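Local coordinates for peroxisomal membrane protein LPX1 (PDB 2Y6U) that hydrolyses acyl esters as a peroxisomal alpha/beta hydrolase with acyl esterase, lipase and phospholipase A activity, at residues F282-T287 / T309-H314; G62-V67 / I236-T241; S47-R52 / E81-I86. One frame throughout, in Å; residues are numbered along the deposited sequence.

Contact 1 (F282-T287 / T309-H314); sequences FVRKRT and TLQNYH
Arg-286 reaches across to Asn-312 with its guanidinium. NH1 donates to Asn-312 OD1 at 3.0 Å, and OD1 lies 22° out of the guanidinium plane. The Arg-286 chain is bent at chi2 (85°), which turns CD toward the same oxygen. His-314 CB sits over one guanidinium face, 3.7 Å from Arg-286 NH2. Water 5, in the guanidinium plane, joins NH1 to Tyr-313 O.

Next to this polar pair the strands 286-292 and 313-318 begin to pair in parallel. Thr-287 N donates to Asn-312 O at 3.0 Å, and Thr-287 O accepts from His-314 N at 2.9 Å. Thr-287 CG2 meets Leu-310 CD1 at 3.6 Å, the two side chains crossing at about a right angle. Leu-310 CD2 lies against Val-283 CG1 at 3.7 Å. Val-283 also packs on helix 146-157. Thr-287 OG1 turns back to bond Lys-285 O.

Before the strands meet, water takes over the pairing. Water 1 accepts from Asn-312 N, water 2 accepts from Gln-311 N, and both lie within bonding distance of Val-283 O. The chemistry is therefore divided: direct N-H...O hydrogen bonds where the parallel strand pair forms, and water-bridged backbone polar groups where the chains are still apart.

Contact 2 (G62-V67 / I236-T241); sequences GMSKVV and IDFERT
Three waters converge on one carboxylate oxygen, Glu-239 OE2, and link it to the loop 62-67. Water 6 donates to OE2 at 2.6 Å and to Gly-62 O. Water 7 donates to OE2 and to Met-63 O. Water 8 donates to OE2 and is hydrogen-bonded to Ser-64 OG at 2.6 Å. The polar link between the segments thus runs through water, with three donors on a single buried oxygen. This is consistent with a charged carboxylate. The other oxygen, OE1, accepts from Met-257 N, so both ends of the group are held.

The direct contact is made by the ring of Phe-238. Its CG stands anti to the backbone N (chi1 171°), on a CB that points toward the loop. Val-66 CB lies over one face, 4.1 Å from the ring centroid and 24° off the normal, a CH-pi contact. It is offset toward the rim and comes nearest to Phe-238 CG. Val-66 CG2 also touches Phe-238 CB, at 3.8 Å. Ser-64 OG approaches the ring obliquely and is 3.2 Å from Phe-238 CE2. The same OG accepts from Val-66 N at 3.2 Å, closing an ST turn, which probably helps to hold Ser-64 and Val-66 beside the ring. The extended Lys-65 side chain crosses that of Phe-238 at about a right angle, and its CE reaches the ring obliquely, 3.8 Å from Phe-238 CE1. Its NZ continues to salt bridges with Asp-36 and Asp-99.

The contact joins the core loop after strand 51-58 to the end of helix 229-239. This helix lies in the long, helix-rich insertion between core strands 164-168 and 286-292, consistent with an alpha/beta-hydrolase cap. Met-63 and Val-67 pack on helix 325-328, while helix 211-220 covers Ile-236 and Arg-240.

Contact 3 (S47-R52 / E81-I86); sequences SRTATR and EGNYAI
A G1 beta bulge at Asn-83 and Tyr-84, both facing Asp-79, leads into strand 84-92, and a type I turn from Ser-47 to Ala-50 leads into strand 51-58. The two lead-ins meet through the Asn-83 amide. Asn-83 has positive phi (44°), as the first position of such a bulge commonly does. Its ND2 donates to Ser-47 OG at 3.2 Å, with the hydroxyl 22° out of the amide plane and an N-H...O angle of 138°. Thr-49 OG1 is equally near ND2, but the angle is too poor for a bond. On the other branch, Asn-83 OD1 touches Ala-50 CB at 3.4 Å. The amide is thus set against the turn, touching its first, third and fourth residues.

Parallel pairing begins at once beyond it. Thr-51 N donates to Asn-83 O at 2.9 Å, and Ala-85 N donates to Thr-51 O at 3.1 Å. Thr-51 O also receives a CA-H contact from Tyr-84 CA, at 3.3 Å. Thr-51 and Tyr-84 project from one face of the sheet, with their CB atoms 4.2 Å apart. Arg-52 and Ala-85 project from the other.

The Tyr-84 ring leads away from Thr-51, and its OH bonds His-342 of helix 330-347. In the sheet, strand 51-58 lies between 84-92 and 137-144, and Arg-52 makes backbone bonds to Pro-136 and Leu-138.

How the contacts relate
Contacts 1 and 3 belong to the same mixed eight-stranded sheet. Each marks the start of a parallel strand pair: 51-58 with 84-92 for contact 3, and 286-292 with the outermost strand 313-318 for contact 1. Their centres are 25 Å apart. Contact 2 lies beyond the sheet, with its centre 32 Å from that of contact 1 and 33 Å from that of contact 3. It ties the loop after strand 51-58 to helix 229-239. Along the chain, contacts 2 and 3 alternate their segments, and contact 1 follows both. Together they show neighbouring strands side by side in the hydrolase core, and a helix remote in sequence, from the insertion between strands 164-168 and 286-292, packed on a core loop.

Contact 1 (F282-T287 / T309-H314)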
loop_
_atom_site.group_PDB
_atom_site.type_symbol
_atom_site.label_atom_id
_atom_site.label_comp_id
_atom_site.label_asym_id
_atom_site.label_seq_id
_atom_site.Cartn_x
_atom_site.Cartn_y
_atom_site.Cartn_z
ATOM N N PHE A 282 12.211 -8.887 0.153
ATOM C CA PHE A 282 12.163 -7.652 0.928
ATOM C C PHE A 282 11.592 -7.855 2.315
ATOM O O PHE A 282 11.576 -6.932 3.127
ATOM C CB PHE A 282 11.404 -6.568 0.159
ATOM C CG PHE A 282 12.181 -6.067 -1.015
ATOM C CD1 PHE A 282 13.397 -5.424 -0.839
ATOM C CD2 PHE A 282 11.742 -6.287 -2.311
ATOM C CE1 PHE A 282 14.051 -4.881 -1.917
ATOM C CE2 PHE A 282 12.424 -5.831 -3.377
ATOM C CZ PHE A 282 13.603 -5.139 -3.220
ATOM N N VAL A 283 11.079 -9.076 2.590
ATOM C CA VAL A 283 10.423 -9.368 3.861
ATOM C C VAL A 283 11.545 -9.767 4.853
ATOM O O VAL A 283 12.080 -10.871 4.789
ATOM C CB VAL A 283 9.374 -10.485 3.745
ATOM C CG1 VAL A 283 8.834 -10.921 5.151
ATOM C CG2 VAL A 283 8.220 -9.974 2.783
ATOM N N ARG A 284 11.903 -8.825 5.696
ATOM C CA ARG A 284 13.104 -8.951 6.568
ATOM C C ARG A 284 12.730 -9.438 7.957
ATOM O O ARG A 284 13.614 -9.819 8.746
ATOM C CB ARG A 284 13.788 -7.607 6.727
ATOM C CG ARG A 284 14.290 -7.055 5.485
ATOM C CD ARG A 284 15.032 -5.852 5.951
ATOM N NE ARG A 284 15.198 -4.860 4.927
ATOM C CZ ARG A 284 15.977 -3.793 5.074
ATOM N NH1 ARG A 284 16.610 -3.585 6.236
ATOM N NH2 ARG A 284 16.099 -2.930 4.072
ATOM N N LYS A 285 11.448 -9.523 8.234
ATOM C CA LYS A 285 10.951 -9.889 9.541
ATOM C C LYS A 285 11.138 -11.348 9.850
ATOM O O LYS A 285 11.061 -12.187 8.978
ATOM C CB LYS A 285 9.425 -9.607 9.621
ATOM C CG LYS A 285 9.022 -8.227 9.247
ATOM C CD LYS A 285 9.643 -7.119 10.153
ATOM C CE LYS A 285 9.354 -5.713 9.620
ATOM N NZ LYS A 285 7.913 -5.459 9.444
ATOM N N ARG A 286 11.285 -11.660 11.124
ATOM C CA ARG A 286 11.202 -13.027 11.539
ATOM C C ARG A 286 9.892 -13.633 11.049
ATOM O O ARG A 286 8.825 -13.092 11.317
ATOM C CB ARG A 286 11.193 -13.028 13.066
ATOM C CG ARG A 286 10.986 -14.419 13.632
ATOM C CD ARG A 286 12.234 -15.070 13.688
ATOM N NE ARG A 286 12.357 -16.307 14.505
ATOM C CZ ARG A 286 13.221 -17.305 14.203
ATOM N NH1 ARG A 286 14.008 -17.275 13.094
ATOM N NH2 ARG A 286 13.294 -18.366 15.017
ATOM N N THR A 287 9.987 -14.759 10.351
ATOM C CA THR A 287 8.880 -15.429 9.732
ATOM C C THR A 287 8.922 -16.908 10.077
ATOM O O THR A 287 9.985 -17.664 9.873
ATOM C CB THR A 287 8.977 -15.210 8.212
ATOM O OG1 THR A 287 8.958 -13.821 7.931
ATOM C CG2 THR A 287 7.777 -15.913 7.501
ATOM N N THR A 309 14.377 -17.760 0.477
ATOM C CA THR A 309 14.168 -16.365 0.157
ATOM C C THR A 309 13.960 -15.416 1.370
ATOM O O THR A 309 14.331 -14.216 1.310
ATOM C CB THR A 309 13.029 -16.211 -0.917
ATOM O OG1 THR A 309 13.295 -17.069 -2.033
ATOM C CG2 THR A 309 13.022 -14.751 -1.485
ATOM N N LEU A 310 13.409 -15.961 2.410
ATOM C CA LEU A 310 13.175 -15.255 3.668
ATOM C C LEU A 310 14.475 -15.266 4.472
ATOM O O LEU A 310 14.983 -16.343 4.827
ATOM C CB LEU A 310 12.021 -15.890 4.369
ATOM C CG LEU A 310 10.615 -15.661 3.852
ATOM C CD1 LEU A 310 9.610 -16.650 4.471
ATOM C CD2 LEU A 310 10.268 -14.165 4.120
ATOM N N GLN A 311 15.017 -14.069 4.765
ATOM C CA GLN A 311 16.313 -13.971 5.453
ATOM C C GLN A 311 16.236 -14.474 6.875
ATOM O O GLN A 311 17.205 -14.941 7.378
ATOM C CB GLN A 311 16.815 -12.517 5.524
ATOM C CG GLN A 311 17.423 -11.967 4.287
ATOM C CD GLN A 311 17.583 -10.360 4.302
ATOM O OE1 GLN A 311 16.816 -9.562 4.978
ATOM N NE2 GLN A 311 18.541 -9.915 3.505
ATOM N N ASN A 312 15.091 -14.314 7.537
ATOM C CA ASN A 312 14.946 -14.670 8.929
ATOM C C ASN A 312 13.823 -15.651 9.031
ATOM O O ASN A 312 12.663 -15.289 9.202
ATOM C CB ASN A 312 14.705 -13.409 9.799
ATOM C CG ASN A 312 14.817 -13.671 11.310
ATOM O OD1 ASN A 312 15.005 -14.843 11.733
ATOM N ND2 ASN A 312 14.707 -12.616 12.131
ATOM N N TYR A 313 14.143 -16.936 8.909
ATOM C CA TYR A 313 13.144 -17.960 8.621
ATOM C C TYR A 313 13.267 -19.136 9.580
ATOM O O TYR A 313 14.432 -19.536 9.953
ATOM C CB TYR A 313 13.444 -18.472 7.227
ATOM C CG TYR A 313 12.602 -19.642 6.742
ATOM C CD1 TYR A 313 11.401 -19.455 6.147
ATOM C CD2 TYR A 313 13.027 -20.992 6.954
ATOM C CE1 TYR A 313 10.640 -20.452 5.724
ATOM C CE2 TYR A 313 12.308 -21.987 6.512
ATOM C CZ TYR A 313 11.104 -21.768 5.885
ATOM O OH TYR A 313 10.379 -22.827 5.415
ATOM N N HIS A 314 12.114 -19.664 10.028
ATOM C CA HIS A 314 12.086 -20.836 10.870
ATOM C C HIS A 314 10.963 -21.732 10.413
ATOM O O HIS A 314 9.820 -21.272 10.323
ATOM C CB HIS A 314 11.836 -20.458 12.313
ATOM C CG HIS A 314 11.641 -21.653 13.225
ATOM N ND1 HIS A 314 12.648 -22.183 14.014
ATOM C CD2 HIS A 314 10.568 -22.462 13.416
ATOM C CE1 HIS A 314 12.172 -23.200 14.712
ATOM N NE2 HIS A 314 10.931 -23.430 14.328
HETATM O O HOH W 1 12.692 -12.892 6.700
HETATM O O HOH W 2 13.995 -11.933 3.252
HETATM O O HOH W 3 14.496 -10.043 11.283
HETATM O O HOH W 4 16.190 -10.121 8.265
HETATM O O HOH W 5 15.851 -19.168 12.732
#

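Contact 2 (G62-V67 / I236-T241)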
loop_
_atom_site.group_PDB
_atom_site.type_symbol
_atom_site.label_atom_id
_atom_site.label_comp_id
_atom_site.label_asym_id
_atom_site.label_seq_id
_atom_site.Cartn_x
_atom_site.Cartn_y
_atom_site.Cartn_z
ATOM N N GLY A 62 -11.798 -20.179 1.209
ATOM C CA GLY A 62 -13.044 -20.929 1.482
ATOM C C GLY A 62 -13.438 -21.068 2.931
ATOM O O GLY A 62 -14.411 -21.738 3.252
ATOM N N MET A 63 -12.713 -20.434 3.830
ATOM C CA MET A 63 -13.042 -20.493 5.264
ATOM C C MET A 63 -13.538 -19.139 5.700
ATOM O O MET A 63 -14.183 -18.428 4.917
ATOM C CB MET A 63 -11.792 -21.007 6.054
ATOM C CG MET A 63 -11.341 -22.330 5.559
ATOM S SD MET A 63 -10.435 -23.239 6.797
ATOM C CE MET A 63 -9.424 -24.294 5.812
ATOM N N SER A 64 -13.240 -18.723 6.928
ATOM C CA SER A 64 -13.680 -17.402 7.435
ATOM C C SER A 64 -12.921 -17.168 8.714
ATOM O O SER A 64 -12.247 -18.055 9.186
ATOM C CB SER A 64 -15.198 -17.410 7.747
ATOM O OG SER A 64 -15.483 -18.229 8.904
ATOM N N LYS A 65 -13.207 -16.061 9.349
ATOM C CA LYS A 65 -12.603 -15.668 10.584
ATOM C C LYS A 65 -12.972 -16.619 11.732
ATOM O O LYS A 65 -12.242 -16.699 12.695
ATOM C CB LYS A 65 -13.043 -14.279 10.903
ATOM C CG LYS A 65 -14.531 -14.196 11.258
ATOM C CD LYS A 65 -15.007 -12.740 11.510
ATOM C CE LYS A 65 -16.536 -12.793 11.541
ATOM N NZ LYS A 65 -17.223 -11.458 11.770
ATOM N N VAL A 66 -14.056 -17.382 11.584
ATOM C CA VAL A 66 -14.537 -18.210 12.666
ATOM C C VAL A 66 -13.554 -19.334 13.053
ATOM O O VAL A 66 -13.567 -19.825 14.209
ATOM C CB VAL A 66 -15.936 -18.829 12.380
ATOM C CG1 VAL A 66 -15.896 -20.151 11.505
ATOM C CG2 VAL A 66 -16.648 -19.060 13.723
ATOM N N VAL A 67 -12.693 -19.720 12.111
ATOM C CA VAL A 67 -11.763 -20.831 12.340
ATOM C C VAL A 67 -10.718 -20.503 13.404
ATOM O O VAL A 67 -10.080 -21.412 13.958
ATOM C CB VAL A 67 -11.031 -21.288 11.052
ATOM C CG1 VAL A 67 -12.099 -21.740 9.984
ATOM C CG2 VAL A 67 -10.038 -20.230 10.516
ATOM N N ILE A 236 -19.993 -24.785 11.238
ATOM C CA ILE A 236 -21.369 -25.126 10.910
ATOM C C ILE A 236 -22.328 -24.030 11.316
ATOM O O ILE A 236 -23.186 -23.597 10.530
ATOM C CB ILE A 236 -21.757 -26.507 11.507
ATOM C CG1 ILE A 236 -21.019 -27.632 10.750
ATOM C CG2 ILE A 236 -23.307 -26.688 11.508
ATOM C CD1 ILE A 236 -20.911 -29.063 11.530
ATOM N N ASP A 237 -22.168 -23.534 12.530
ATOM C CA ASP A 237 -23.056 -22.517 13.074
ATOM C C ASP A 237 -22.840 -21.151 12.409
ATOM O O ASP A 237 -23.808 -20.356 12.259
ATOM C CB ASP A 237 -22.876 -22.415 14.604
ATOM C CG ASP A 237 -23.451 -23.653 15.353
ATOM O OD1 ASP A 237 -24.391 -24.259 14.825
ATOM O OD2 ASP A 237 -22.938 -24.039 16.436
ATOM N N PHE A 238 -21.604 -20.854 12.043
ATOM C CA PHE A 238 -21.269 -19.504 11.493
ATOM C C PHE A 238 -21.749 -19.380 10.030
ATOM O O PHE A 238 -22.243 -18.339 9.592
ATOM C CB PHE A 238 -19.802 -19.270 11.576
ATOM C CG PHE A 238 -19.329 -18.026 10.856
ATOM C CD1 PHE A 238 -19.345 -16.804 11.489
ATOM C CD2 PHE A 238 -18.836 -18.106 9.568
ATOM C CE1 PHE A 238 -18.914 -15.674 10.823
ATOM C CE2 PHE A 238 -18.417 -17.022 8.912
ATOM C CZ PHE A 238 -18.443 -15.790 9.530
ATOM N N GLU A 239 -21.609 -20.469 9.280
ATOM C CA GLU A 239 -21.944 -20.483 7.856
ATOM C C GLU A 239 -23.438 -20.536 7.604
ATOM O O GLU A 239 -23.878 -20.201 6.516
ATOM C CB GLU A 239 -21.236 -21.668 7.133
ATOM C CG GLU A 239 -19.706 -21.580 6.958
ATOM C CD GLU A 239 -19.284 -20.416 5.994
ATOM O OE1 GLU A 239 -20.162 -20.005 5.167
ATOM O OE2 GLU A 239 -18.064 -20.002 5.998
ATOM N N ARG A 240 -24.235 -21.017 8.569
ATOM C CA ARG A 240 -25.632 -21.292 8.286
ATOM C C ARG A 240 -26.396 -19.986 8.052
ATOM O O ARG A 240 -26.347 -19.108 8.903
ATOM C CB ARG A 240 -26.251 -22.054 9.466
ATOM C CG ARG A 240 -27.698 -22.374 9.345
ATOM C CD ARG A 240 -28.216 -22.937 10.682
ATOM N NE ARG A 240 -27.777 -24.302 10.956
ATOM C CZ ARG A 240 -26.910 -24.687 11.912
ATOM N NH1 ARG A 240 -26.335 -23.815 12.731
ATOM N NH2 ARG A 240 -26.624 -25.981 12.063
ATOM N N THR A 241 -27.026 -19.844 6.879
ATOM C CA THR A 241 -28.012 -18.783 6.617
ATOM C C THR A 241 -29.320 -19.397 6.038
ATOM O O THR A 241 -29.299 -20.415 5.295
ATOM C CB THR A 241 -27.483 -17.614 5.716
ATOM O OG1 THR A 241 -27.752 -17.888 4.328
ATOM C CG2 THR A 241 -25.986 -17.310 5.955
HETATM O O HOH W 6 -16.475 -21.883 5.042
HETATM O O HOH W 7 -16.965 -17.967 4.594
HETATM O O HOH W 8 -16.527 -20.487 8.130
#

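Contact 3 (S47-R52 / E81-I86)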
loop_
_atom_site.group_PDB
_atom_site.type_symbol
_atom_site.label_atom_id
_atom_site.label_comp_id
_atom_site.label_asym_id
_atom_site.label_seq_id
_atom_site.Cartn_x
_atom_site.Cartn_y
_atom_site.Cartn_z
ATOM N N SER A 47 1.707 -2.807 33.571
ATOM C CA SER A 47 2.613 -1.775 34.062
ATOM C C SER A 47 2.809 -0.787 32.919
ATOM O O SER A 47 2.283 -0.997 31.810
ATOM C CB SER A 47 3.945 -2.372 34.525
ATOM O OG SER A 47 4.593 -3.098 33.504
ATOM N N ARG A 48 3.537 0.295 33.182
ATOM C CA ARG A 48 3.834 1.299 32.141
ATOM C C ARG A 48 4.680 0.673 31.023
ATOM O O ARG A 48 4.419 0.919 29.840
ATOM C CB ARG A 48 4.592 2.507 32.726
ATOM C CG ARG A 48 3.809 3.375 33.725
ATOM C CD ARG A 48 4.698 4.464 34.318
ATOM N NE ARG A 48 4.280 4.913 35.660
ATOM C CZ ARG A 48 4.898 5.866 36.359
ATOM N NH1 ARG A 48 5.965 6.476 35.851
ATOM N NH2 ARG A 48 4.462 6.219 37.577
ATOM N N THR A 49 5.681 -0.133 31.440
ATOM C CA THR A 49 6.657 -0.798 30.533
ATOM C C THR A 49 6.159 -2.078 29.789
ATOM O O THR A 49 6.950 -2.725 29.093
ATOM C CB THR A 49 7.985 -1.208 31.291
ATOM O OG1 THR A 49 7.736 -2.364 32.107
ATOM C CG2 THR A 49 8.556 -0.053 32.143
ATOM N N ALA A 50 4.888 -2.453 29.960
ATOM C CA ALA A 50 4.383 -3.710 29.426
ATOM C C ALA A 50 4.134 -3.562 27.924
ATOM O O ALA A 50 3.464 -2.645 27.460
ATOM C CB ALA A 50 3.147 -4.139 30.132
ATOM N N THR A 51 4.681 -4.486 27.156
ATOM C CA THR A 51 4.437 -4.500 25.702
ATOM C C THR A 51 3.054 -4.987 25.438
ATOM O O THR A 51 2.619 -6.030 25.935
ATOM C CB THR A 51 5.455 -5.407 25.010
ATOM O OG1 THR A 51 6.750 -4.978 25.362
ATOM C CG2 THR A 51 5.362 -5.363 23.530
ATOM N N ARG A 52 2.336 -4.256 24.609
ATOM C CA ARG A 52 1.105 -4.702 24.117
ATOM C C ARG A 52 1.365 -5.622 22.892
ATOM O O ARG A 52 2.014 -5.206 21.940
ATOM C CB ARG A 52 0.297 -3.520 23.590
ATOM C CG ARG A 52 -0.629 -2.781 24.540
ATOM C CD ARG A 52 0.083 -1.758 25.271
ATOM N NE ARG A 52 -0.595 -0.450 25.282
ATOM C CZ ARG A 52 -0.281 0.554 26.122
ATOM N NH1 ARG A 52 0.678 0.409 27.052
ATOM N NH2 ARG A 52 -0.938 1.720 26.030
ATOM N N GLU A 81 7.487 -11.621 34.011
ATOM C CA GLU A 81 8.766 -10.934 33.752
ATOM C C GLU A 81 9.064 -10.529 32.286
ATOM O O GLU A 81 9.581 -9.431 32.044
ATOM C CB GLU A 81 9.929 -11.748 34.351
ATOM C CG GLU A 81 9.892 -11.842 35.913
ATOM C CD GLU A 81 10.523 -13.133 36.443
ATOM O OE1 GLU A 81 10.786 -14.033 35.608
ATOM O OE2 GLU A 81 10.759 -13.257 37.677
ATOM N N GLY A 82 8.708 -11.361 31.303
ATOM C CA GLY A 82 8.722 -10.926 29.891
ATOM C C GLY A 82 7.809 -9.720 29.617
ATOM O O GLY A 82 7.835 -9.150 28.519
ATOM N N ASN A 83 6.976 -9.382 30.618
ATOM C CA ASN A 83 6.180 -8.157 30.675
ATOM C C ASN A 83 5.472 -7.760 29.354
ATOM O O ASN A 83 5.685 -6.682 28.788
ATOM C CB ASN A 83 7.005 -7.006 31.215
ATOM C CG ASN A 83 6.197 -6.131 32.097
ATOM O OD1 ASN A 83 4.957 -6.197 32.060
ATOM N ND2 ASN A 83 6.864 -5.340 32.934
ATOM N N TYR A 84 4.643 -8.679 28.908
ATOM C CA TYR A 84 3.815 -8.478 27.726
ATOM C C TYR A 84 2.418 -9.047 28.047
ATOM O O TYR A 84 2.254 -9.829 29.015
ATOM C CB TYR A 84 4.452 -9.181 26.519
ATOM C CG TYR A 84 4.605 -10.719 26.584
ATOM C CD1 TYR A 84 3.543 -11.563 26.287
ATOM C CD2 TYR A 84 5.835 -11.313 26.884
ATOM C CE1 TYR A 84 3.673 -12.948 26.312
ATOM C CE2 TYR A 84 5.973 -12.704 26.914
ATOM C CZ TYR A 84 4.883 -13.519 26.605
ATOM O OH TYR A 84 5.005 -14.914 26.633
ATOM N N ALA A 85 1.460 -8.645 27.246
ATOM C CA ALA A 85 0.116 -9.179 27.238
ATOM C C ALA A 85 -0.559 -8.833 25.931
ATOM O O ALA A 85 -0.331 -7.772 25.355
ATOM C CB ALA A 85 -0.744 -8.595 28.468
ATOM N N ILE A 86 -1.424 -9.728 25.488
ATOM C CA ILE A 86 -2.265 -9.488 24.344
ATOM C C ILE A 86 -3.205 -8.341 24.601
ATOM O O ILE A 86 -3.933 -8.296 25.628
ATOM C CB ILE A 86 -3.104 -10.720 23.911
ATOM C CG1 ILE A 86 -2.187 -11.827 23.406
ATOM C CG2 ILE A 86 -4.061 -10.356 22.741
ATOM C CD1 ILE A 86 -2.973 -13.132 23.228
#